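Local structure of fumarate lyase (Mesorhizobium sp., 3C8T) at residues V35-A38 with R39-R43; T110-V113 with L114-D118; G204-V207 with Q208-L211; I308-F311 with E312-G316. The protein belongs to the fumarate lyase superfamily, a family of largely helical enzymes that assemble as homotetramers around long bundled helices. All blocks are in the same frame, centred on the assembly; numbering follows the deposited sequence.

Contact 1 of 4, residues V35-A38 with R39-R43; sequences VALA and RAQAR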
loop_
_atom_site.group_PDB
_atom_site.type_symbol
_atom_site.label_atom_id
_atom_site.label_comp_id
_atom_site.label_asym_id
_atom_site.label_seq_id
_atom_site.Cartn_x
_atom_site.Cartn_y
_atom_site.Cartn_z
ATOM N N VAL A 35 17.059 11.234 33.515
ATOM C CA VAL A 35 17.192 12.192 34.608
ATOM C C VAL A 35 15.868 12.325 35.319
ATOM O O VAL A 35 15.821 12.327 36.552
ATOM C CB VAL A 35 17.627 13.602 34.084
ATOM C CG1 VAL A 35 17.442 14.697 35.163
ATOM C CG2 VAL A 35 19.037 13.569 33.601
ATOM N N ALA A 36 14.785 12.430 34.550
ATOM C CA ALA A 36 13.460 12.558 35.125
ATOM C C ALA A 36 13.127 11.278 35.873
ATOM O O ALA A 36 12.482 11.320 36.925
ATOM C CB ALA A 36 12.424 12.863 34.048
ATOM N N LEU A 37 13.581 10.134 35.368
ATOM C CA LEU A 37 13.313 8.852 36.055
ATOM C C LEU A 37 13.993 8.813 37.423
ATOM O O LEU A 37 13.376 8.394 38.409
ATOM C CB LEU A 37 13.748 7.665 35.208
ATOM C CG LEU A 37 13.672 6.265 35.843
ATOM C CD1 LEU A 37 12.241 5.821 36.180
ATOM C CD2 LEU A 37 14.323 5.304 34.927
ATOM N N ALA A 38 15.246 9.274 37.468
ATOM C CA ALA A 38 16.026 9.387 38.725
ATOM C C ALA A 38 15.336 10.292 39.729
ATOM O O ALA A 38 15.256 9.953 40.919
ATOM C CB ALA A 38 17.427 9.911 38.448
ATOM N N ARG A 39 14.825 11.425 39.240
ATOM C CA ARG A 39 14.138 12.390 40.085
ATOM C C ARG A 39 12.851 11.848 40.645
ATOM O O ARG A 39 12.558 12.015 41.839
ATOM C CB ARG A 39 13.814 13.649 39.298
ATOM C CG ARG A 39 14.104 14.906 40.071
ATOM C CD ARG A 39 15.490 15.412 39.731
ATOM N NE ARG A 39 15.575 15.763 38.307
ATOM C CZ ARG A 39 15.108 16.895 37.777
ATOM N NH1 ARG A 39 14.526 17.815 38.553
ATOM N NH2 ARG A 39 15.234 17.109 36.466
ATOM N N ALA A 40 12.065 11.213 39.777
ATOM C CA ALA A 40 10.842 10.541 40.190
ATOM C C ALA A 40 11.134 9.497 41.284
ATOM O O ALA A 40 10.396 9.365 42.241
ATOM C CB ALA A 40 10.147 9.892 38.977
ATOM N N GLN A 41 12.229 8.768 41.149
ATOM C CA GLN A 41 12.522 7.727 42.095
ATOM C C GLN A 41 13.014 8.271 43.449
ATOM O O GLN A 41 12.768 7.665 44.478
ATOM C CB GLN A 41 13.496 6.738 41.461
ATOM C CG GLN A 41 12.773 5.753 40.563
ATOM C CD GLN A 41 13.682 4.974 39.683
ATOM O OE1 GLN A 41 14.793 5.421 39.365
ATOM N NE2 GLN A 41 13.226 3.786 39.272
ATOM N N ALA A 42 13.688 9.426 43.443
ATOM C CA ALA A 42 14.211 10.002 44.667
ATOM C C ALA A 42 13.074 10.561 45.493
ATOM O O ALA A 42 13.081 10.424 46.722
ATOM C CB ALA A 42 15.231 11.058 44.375
ATOM N N ARG A 43 12.095 11.180 44.825
ATOM C CA ARG A 43 10.870 11.636 45.496
ATOM C C ARG A 43 10.049 10.509 46.124
ATOM O O ARG A 43 9.407 10.712 47.145
ATOM C CB ARG A 43 9.975 12.444 44.561
ATOM C CG ARG A 43 10.471 13.850 44.325
ATOM C CD ARG A 43 9.354 14.771 43.870
ATOM N NE ARG A 43 8.735 14.316 42.633
ATOM C CZ ARG A 43 9.162 14.617 41.406
ATOM N NH1 ARG A 43 10.240 15.384 41.216
ATOM N NH2 ARG A 43 8.498 14.137 40.359
#
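Ala36 O accepts the shortest bond of this helical turn, from Ala40 N at 2.9 Å, and the link is nearly straight, with 169° at the hydrogen. The neighbouring rungs, Val35 O to Arg39 N, Leu37 O to Gln41 N and Ala38 O to Ala42 N, are alike in length, though the last bends to 140°. On this frame the side chains pair at a spacing of four. Val35 and Arg39 run alongside each other and point the same way; CG1 of Val35 lies at the edge of the guanidinium, near its plane, and 3.5 Å from Arg39 NH2. The arginine reaches back to it because its chain is bent at chi2 and chi3. On another side of the helix, Gln41 lies across Leu37, with OE1 of Gln41 3.8 Å from Leu37 CG and its NE2 equally near Leu37 CD1. The amide nitrogen is bound by Trp100 O, which fixes how the amide is turned over the leucine. Ala36 and Ala40 face helix 204-215, Ala38 and Ala42 helix 49-61. The chemistry thus has two sides: the small alanines let the helices approach, with the polar ends of Arg39 and Gln41 laid against the aliphatic carbons one turn back, and at the exposed end of the border with helix 204-215 Arg43 forms salt bridges to Glu210 and Glu214.

Contact 2 of 4, residues T110-V113 with L114-D118; sequences TATV and LQIRD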
loop_
_atom_site.group_PDB
_atom_site.type_symbol
_atom_site.label_atom_id
_atom_site.label_comp_id
_atom_site.label_asym_id
_atom_site.label_seq_id
_atom_site.Cartn_x
_atom_site.Cartn_y
_atom_site.Cartn_z
ATOM N N THR A 110 9.588 6.713 25.164
ATOM C CA THR A 110 9.373 7.993 25.851
ATOM C C THR A 110 10.090 9.142 25.182
ATOM O O THR A 110 9.494 10.196 24.992
ATOM C CB THR A 110 9.760 7.925 27.344
ATOM O OG1 THR A 110 8.928 6.964 28.012
ATOM C CG2 THR A 110 9.551 9.310 27.988
ATOM N N ALA A 111 11.355 8.965 24.814
ATOM C CA ALA A 111 12.067 9.991 24.019
ATOM C C ALA A 111 11.387 10.289 22.689
ATOM O O ALA A 111 11.354 11.441 22.251
ATOM C CB ALA A 111 13.520 9.583 23.769
ATOM N N THR A 112 10.890 9.233 22.025
ATOM C CA THR A 112 10.069 9.386 20.805
ATOM C C THR A 112 8.842 10.226 21.075
ATOM O O THR A 112 8.528 11.130 20.294
ATOM C CB THR A 112 9.694 8.016 20.178
ATOM O OG1 THR A 112 10.903 7.332 19.841
ATOM C CG2 THR A 112 8.824 8.154 18.916
ATOM N N VAL A 113 8.138 9.940 22.169
ATOM C CA VAL A 113 6.961 10.740 22.520
ATOM C C VAL A 113 7.326 12.229 22.733
ATOM O O VAL A 113 6.604 13.120 22.306
ATOM C CB VAL A 113 6.165 10.097 23.700
ATOM C CG1 VAL A 113 5.242 11.080 24.378
ATOM C CG2 VAL A 113 5.358 8.856 23.205
ATOM N N LEU A 114 8.477 12.499 23.323
ATOM C CA LEU A 114 8.912 13.876 23.520
ATOM C C LEU A 114 9.147 14.602 22.181
ATOM O O LEU A 114 8.800 15.779 22.037
ATOM C CB LEU A 114 10.189 13.934 24.392
ATOM C CG LEU A 114 9.973 13.451 25.835
ATOM C CD1 LEU A 114 11.322 13.221 26.519
ATOM C CD2 LEU A 114 9.126 14.421 26.597
ATOM N N GLN A 115 9.760 13.912 21.222
ATOM C CA GLN A 115 9.906 14.453 19.885
ATOM C C GLN A 115 8.535 14.653 19.214
ATOM O O GLN A 115 8.272 15.717 18.654
ATOM C CB GLN A 115 10.752 13.494 19.079
ATOM C CG GLN A 115 12.255 13.440 19.487
ATOM C CD GLN A 115 12.985 12.339 18.723
ATOM O OE1 GLN A 115 12.480 11.235 18.594
ATOM N NE2 GLN A 115 14.151 12.652 18.179
ATOM N N ILE A 116 7.668 13.640 19.251
ATOM C CA ILE A 116 6.278 13.773 18.743
ATOM C C ILE A 116 5.533 15.017 19.301
ATOM O O ILE A 116 4.788 15.674 18.563
ATOM C CB ILE A 116 5.450 12.459 18.959
ATOM C CG1 ILE A 116 6.058 11.289 18.114
ATOM C CG2 ILE A 116 4.005 12.628 18.547
ATOM C CD1 ILE A 116 5.439 9.901 18.399
ATOM N N ARG A 117 5.720 15.333 20.589
ATOM C CA ARG A 117 5.190 16.574 21.138
ATOM C C ARG A 117 5.686 17.809 20.370
ATOM O O ARG A 117 4.886 18.681 19.979
ATOM C CB ARG A 117 5.516 16.710 22.623
ATOM C CG ARG A 117 4.839 17.930 23.211
ATOM C CD ARG A 117 4.576 17.788 24.682
ATOM N NE ARG A 117 5.826 17.629 25.406
ATOM C CZ ARG A 117 5.889 17.426 26.715
ATOM N NH1 ARG A 117 4.772 17.365 27.422
ATOM N NH2 ARG A 117 7.062 17.267 27.299
ATOM N N ASP A 118 7.006 17.903 20.175
ATOM C CA ASP A 118 7.559 18.978 19.334
ATOM C C ASP A 118 7.105 18.861 17.863
ATOM O O ASP A 118 6.786 19.852 17.249
ATOM C CB ASP A 118 9.096 19.013 19.400
ATOM C CG ASP A 118 9.636 19.277 20.826
ATOM O OD1 ASP A 118 8.829 19.601 21.741
ATOM O OD2 ASP A 118 10.878 19.152 21.026
HETATM O O HOH W 1 11.723 8.708 17.411
#
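Ile116 and Thr112 form the tight part of this turn of helix 104-140. Ile116 N gives Thr112 O an almost linear bond of 2.9 Å, 178° at the hydrogen, and the isoleucine then lays its own chain over the same carbonyl, CG1 standing 3.3 Å from Thr112 O. With Ile116 CG1 beside the backbone N (chi1 -64°) and the chain extended beyond it, CD1 arrives 3.8 Å from CG2 of Thr112, methyl against methyl. Leu114 does likewise two residues earlier, its CG resting 3.4 Å from Thr110 O. The looser side is polar. There Thr112 OG1 and Gln115 OE1 stand 4.4 Å apart, and a water bridges them, donating to both at 2.9 Å. Neither side chain depends on it alone: Thr112 OG1 is also hydrogen-bonded to Met108 O, one turn back, and Gln115 NE2 reaches Leu20 O weakly, while Phe26 of helix 23-43 packs on both residues. Thr112 thus serves two chemistries at once, its methyl against Ile116 and its hydroxyl returned to Met108 O and to water, so polarity is accommodated without breaking the helical ladder.

Contact 3 of 4, residues G204-V207 with Q208-L211; sequences GLDV and QREL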
loop_
_atom_site.group_PDB
_atom_site.type_symbol
_atom_site.label_atom_id
_atom_site.label_comp_id
_atom_site.label_asym_id
_atom_site.label_seq_id
_atom_site.Cartn_x
_atom_site.Cartn_y
_atom_site.Cartn_z
ATOM N N GLY A 204 6.104 0.064 41.147
ATOM C CA GLY A 204 6.206 0.389 39.718
ATOM C C GLY A 204 5.265 1.459 39.191
ATOM O O GLY A 204 5.700 2.398 38.544
ATOM N N LEU A 205 3.977 1.324 39.480
ATOM C CA LEU A 205 2.972 2.299 38.989
ATOM C C LEU A 205 3.156 3.724 39.563
ATOM O O LEU A 205 2.859 4.715 38.876
ATOM C CB LEU A 205 1.568 1.788 39.244
ATOM C CG LEU A 205 0.940 0.894 38.166
ATOM C CD1 LEU A 205 1.805 -0.250 37.887
ATOM C CD2 LEU A 205 -0.387 0.335 38.620
ATOM N N ASP A 206 3.642 3.803 40.812
ATOM C CA ASP A 206 4.022 5.081 41.446
ATOM C C ASP A 206 5.126 5.783 40.652
ATOM O O ASP A 206 5.027 6.962 40.330
ATOM C CB ASP A 206 4.505 4.856 42.895
ATOM C CG ASP A 206 3.464 4.209 43.757
ATOM O OD1 ASP A 206 2.264 4.549 43.588
ATOM O OD2 ASP A 206 3.838 3.347 44.597
ATOM N N VAL A 207 6.176 5.045 40.329
ATOM C CA VAL A 207 7.270 5.584 39.505
ATOM C C VAL A 207 6.766 6.097 38.135
ATOM O O VAL A 207 7.070 7.220 37.727
ATOM C CB VAL A 207 8.357 4.533 39.313
ATOM C CG1 VAL A 207 9.498 5.061 38.412
ATOM C CG2 VAL A 207 8.880 4.084 40.675
ATOM N N GLN A 208 5.976 5.261 37.463
ATOM C CA GLN A 208 5.450 5.535 36.117
ATOM C C GLN A 208 4.651 6.836 36.085
ATOM O O GLN A 208 4.836 7.677 35.187
ATOM C CB GLN A 208 4.576 4.347 35.632
ATOM C CG GLN A 208 4.098 4.484 34.204
ATOM C CD GLN A 208 3.047 3.492 33.848
ATOM O OE1 GLN A 208 1.863 3.773 34.005
ATOM N NE2 GLN A 208 3.457 2.306 33.358
ATOM N N ARG A 209 3.765 6.987 37.061
ATOM C CA ARG A 209 2.980 8.202 37.249
ATOM C C ARG A 209 3.805 9.439 37.623
ATOM O O ARG A 209 3.585 10.519 37.078
ATOM C CB ARG A 209 1.923 7.952 38.318
ATOM C CG ARG A 209 0.854 7.002 37.864
ATOM C CD ARG A 209 0.096 6.455 39.050
ATOM N NE ARG A 209 -0.938 5.512 38.615
ATOM C CZ ARG A 209 -1.495 4.612 39.420
ATOM N NH1 ARG A 209 -1.102 4.524 40.690
ATOM N NH2 ARG A 209 -2.426 3.783 38.952
ATOM N N GLU A 210 4.736 9.291 38.565
ATOM C CA GLU A 210 5.661 10.376 38.882
ATOM C C GLU A 210 6.474 10.854 37.683
ATOM O O GLU A 210 6.693 12.057 37.496
ATOM C CB GLU A 210 6.606 9.983 40.014
ATOM C CG GLU A 210 6.136 10.436 41.347
ATOM C CD GLU A 210 5.722 11.912 41.343
ATOM O OE1 GLU A 210 6.615 12.802 41.221
ATOM O OE2 GLU A 210 4.496 12.164 41.454
ATOM N N LEU A 211 6.936 9.896 36.897
ATOM C CA LEU A 211 7.714 10.150 35.697
ATOM C C LEU A 211 6.910 10.909 34.635
ATOM O O LEU A 211 7.426 11.812 34.010
ATOM C CB LEU A 211 8.256 8.832 35.147
ATOM C CG LEU A 211 9.047 8.867 33.841
ATOM C CD1 LEU A 211 10.303 9.643 34.044
ATOM C CD2 LEU A 211 9.379 7.450 33.417
#
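Arg209 lies across Leu205, the residue one turn earlier, at the start of helix 204-215. Its guanidinium presents one face to Leu205 CB, which stands 4.1 Å above the plane and toward the rim, while CD2 of the leucine comes 4.0 Å from Arg209 NH2. Nearer the backbone, the arginine's methylenes run over the leucine carbonyl, with Arg209 CG 3.2 Å from Leu205 O. That carbonyl also takes the Arg209 N hydrogen at 3.0 Å, the donor tilted 31° from the carbonyl plane. The arginine's shape explains the reach: CG sits beside the backbone N (chi1 -69°), and the chain then runs extended to NE, back along the helix toward its first turn. Asp206 OD1 is 4.4 Å from Arg209 NH1, too far for a salt bridge, though some attraction is probably still felt, and the aspartate's other oxygen, OD2, is held by Arg203.

Further out, the surroundings differ from face to face. Val207 and Leu211 face helix 23-43, where Leu37, Gln41 and Ala36 receive them, and Gln208 NE2 is tied to Phe190 O. Glu210, bent at chi2, is held at OE1 by Arg213 as well as by Arg43. On the subunit side, Arg209 NH2 makes a weak hydrogen bond to Asn438 OD1 of a second subunit, and Leu205 packs on Ser431 of that chain. Asp206, in the first turn, would be expected to interact favourably with the helix dipole, whereas the exposed Arg209 appears to be placed by its contact with Leu205 and the weak intersubunit bond.

Contact 4 of 4, residues I308-F311 with E312-G316; sequences IHDF and ERATG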
loop_
_atom_site.group_PDB
_atom_site.type_symbol
_atom_site.label_atom_id
_atom_site.label_comp_id
_atom_site.label_asym_id
_atom_site.label_seq_id
_atom_site.Cartn_x
_atom_site.Cartn_y
_atom_site.Cartn_z
ATOM N N ILE A 308 0.879 -4.948 14.218
ATOM C CA ILE A 308 0.846 -6.408 14.454
ATOM C C ILE A 308 2.138 -6.731 15.175
ATOM O O ILE A 308 3.117 -7.164 14.564
ATOM C CB ILE A 308 0.770 -7.277 13.164
ATOM C CG1 ILE A 308 -0.100 -6.652 12.068
ATOM C CG2 ILE A 308 0.312 -8.671 13.477
ATOM C CD1 ILE A 308 -1.518 -6.405 12.405
ATOM N N HIS A 309 2.129 -6.481 16.475
ATOM C CA HIS A 309 3.340 -6.430 17.253
ATOM C C HIS A 309 3.215 -7.518 18.352
ATOM O O HIS A 309 2.580 -7.335 19.422
ATOM C CB HIS A 309 3.432 -5.033 17.839
ATOM C CG HIS A 309 4.697 -4.762 18.590
ATOM N ND1 HIS A 309 5.437 -3.617 18.394
ATOM C CD2 HIS A 309 5.331 -5.462 19.565
ATOM C CE1 HIS A 309 6.484 -3.626 19.199
ATOM N NE2 HIS A 309 6.439 -4.730 19.930
ATOM N N ASP A 310 3.812 -8.661 18.062
ATOM C CA ASP A 310 3.538 -9.859 18.822
ATOM C C ASP A 310 4.150 -9.809 20.241
ATOM O O ASP A 310 5.216 -9.215 20.466
ATOM C CB ASP A 310 3.939 -11.080 18.026
ATOM C CG ASP A 310 5.323 -10.949 17.423
ATOM O OD1 ASP A 310 5.481 -10.206 16.402
ATOM O OD2 ASP A 310 6.253 -11.603 17.959
ATOM N N PHE A 311 3.380 -10.339 21.194
ATOM C CA PHE A 311 3.769 -10.465 22.601
ATOM C C PHE A 311 4.204 -9.151 23.233
ATOM O O PHE A 311 3.520 -8.140 23.046
ATOM C CB PHE A 311 4.757 -11.621 22.802
ATOM C CG PHE A 311 4.181 -12.943 22.383
ATOM C CD1 PHE A 311 3.166 -13.541 23.145
ATOM C CD2 PHE A 311 4.587 -13.554 21.204
ATOM C CE1 PHE A 311 2.585 -14.733 22.743
ATOM C CE2 PHE A 311 4.021 -14.778 20.789
ATOM C CZ PHE A 311 2.994 -15.358 21.564
ATOM N N GLU A 312 5.314 -9.164 23.969
ATOM C CA GLU A 312 5.618 -8.074 24.866
ATOM C C GLU A 312 6.645 -7.130 24.221
ATOM O O GLU A 312 6.888 -6.022 24.715
ATOM C CB GLU A 312 6.034 -8.598 26.251
ATOM C CG GLU A 312 4.860 -9.165 27.108
ATOM C CD GLU A 312 4.064 -10.300 26.412
ATOM O OE1 GLU A 312 4.568 -11.462 26.323
ATOM O OE2 GLU A 312 2.941 -10.024 25.936
ATOM N N ARG A 313 7.164 -7.540 23.071
ATOM C CA ARG A 313 8.094 -6.730 22.236
ATOM C C ARG A 313 8.409 -7.597 21.042
ATOM O O ARG A 313 8.741 -8.795 21.189
ATOM C CB ARG A 313 9.417 -6.414 22.962
ATOM C CG ARG A 313 10.336 -5.325 22.287
ATOM C CD ARG A 313 11.384 -4.761 23.311
ATOM N NE ARG A 313 10.675 -4.218 24.477
ATOM C CZ ARG A 313 10.747 -4.710 25.716
ATOM N NH1 ARG A 313 11.576 -5.714 26.010
ATOM N NH2 ARG A 313 10.009 -4.157 26.688
ATOM N N ALA A 314 8.312 -7.001 19.871
ATOM C CA ALA A 314 8.717 -7.669 18.636
ATOM C C ALA A 314 9.557 -6.673 17.813
ATOM O O ALA A 314 9.101 -5.581 17.461
ATOM C CB ALA A 314 7.505 -8.160 17.872
ATOM N N THR A 315 10.800 -7.052 17.547
ATOM C CA THR A 315 11.784 -6.142 16.968
ATOM C C THR A 315 11.469 -5.797 15.489
ATOM O O THR A 315 11.570 -4.638 15.077
ATOM C CB THR A 315 13.167 -6.743 17.171
ATOM O OG1 THR A 315 13.089 -8.158 16.898
ATOM C CG2 THR A 315 13.571 -6.582 18.643
ATOM N N GLY A 316 11.021 -6.778 14.719
ATOM C CA GLY A 316 10.608 -6.537 13.325
ATOM C C GLY A 316 9.572 -5.422 13.208
ATOM O O GLY A 316 9.855 -4.359 12.631
HETATM O O HOH W 2 7.741 -11.478 20.390
HETATM O O HOH W 3 1.918 -7.692 25.697
#
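His309 turns one face of its imidazole to Ala314 O, 3.6 Å above the ring plane and toward the rim, and sets its edge against Arg313 CA, 3.5 Å from NE2. The ring gets there with CG anti to the backbone N (chi1 -175°), which carries it across the turn to within 2.9 Å, from NE2, of Ala314 N. The ring of Phe311 has a water at its edge, in plane, and the Glu312 carboxylate crosses it obliquely, the two planes 74° apart; OE1 of Glu312 approaches Phe311 CB at 3.5 Å. Glu312, folded at chi2, brings OE2 back over the peptide, where a second water donates to that oxygen at 2.6 Å and to Phe311 O. The carboxylate is held further by Lys163 of a second subunit, in a salt bridge to OE2, and by Arg149 N of the same subunit at OE1. Ala314 CB lies against the Asp310 carboxylate, 3.2 Å from OD1. Lys247 of the second subunit binds the carbonyls of His309 and Phe311, so the loop is embedded in the interface. The backbone forms a type II' beta turn from Asp310 to Arg313, and Ala314 then takes the N-cap position: a beta turn set in the connection between helices 284-306 and 315-344, built into a subunit interface of the tetramer.

Contacts 1, 2 and 3 are turns of regular helix, whereas contact 4 is an interhelical bend. Contacts 1 and 3 are direct neighbours, centres about 10 Å apart, and a salt bridge and aliphatic packing join their helices, 23-43 and 204-215. Contact 2 touches neither, but its helix 104-140 packs on helix 23-43 as well, nearer the chain's centre. Contacts 1, 2 and 4 are mainly buried, contact 3 only partly. Contacts 3 and 4 both reach the second subunit, yet differently: contact 3 through a weak hydrogen bond and light packing, contact 4 through a salt bridge and several hydrogen bonds, and it reaches a third subunit as well.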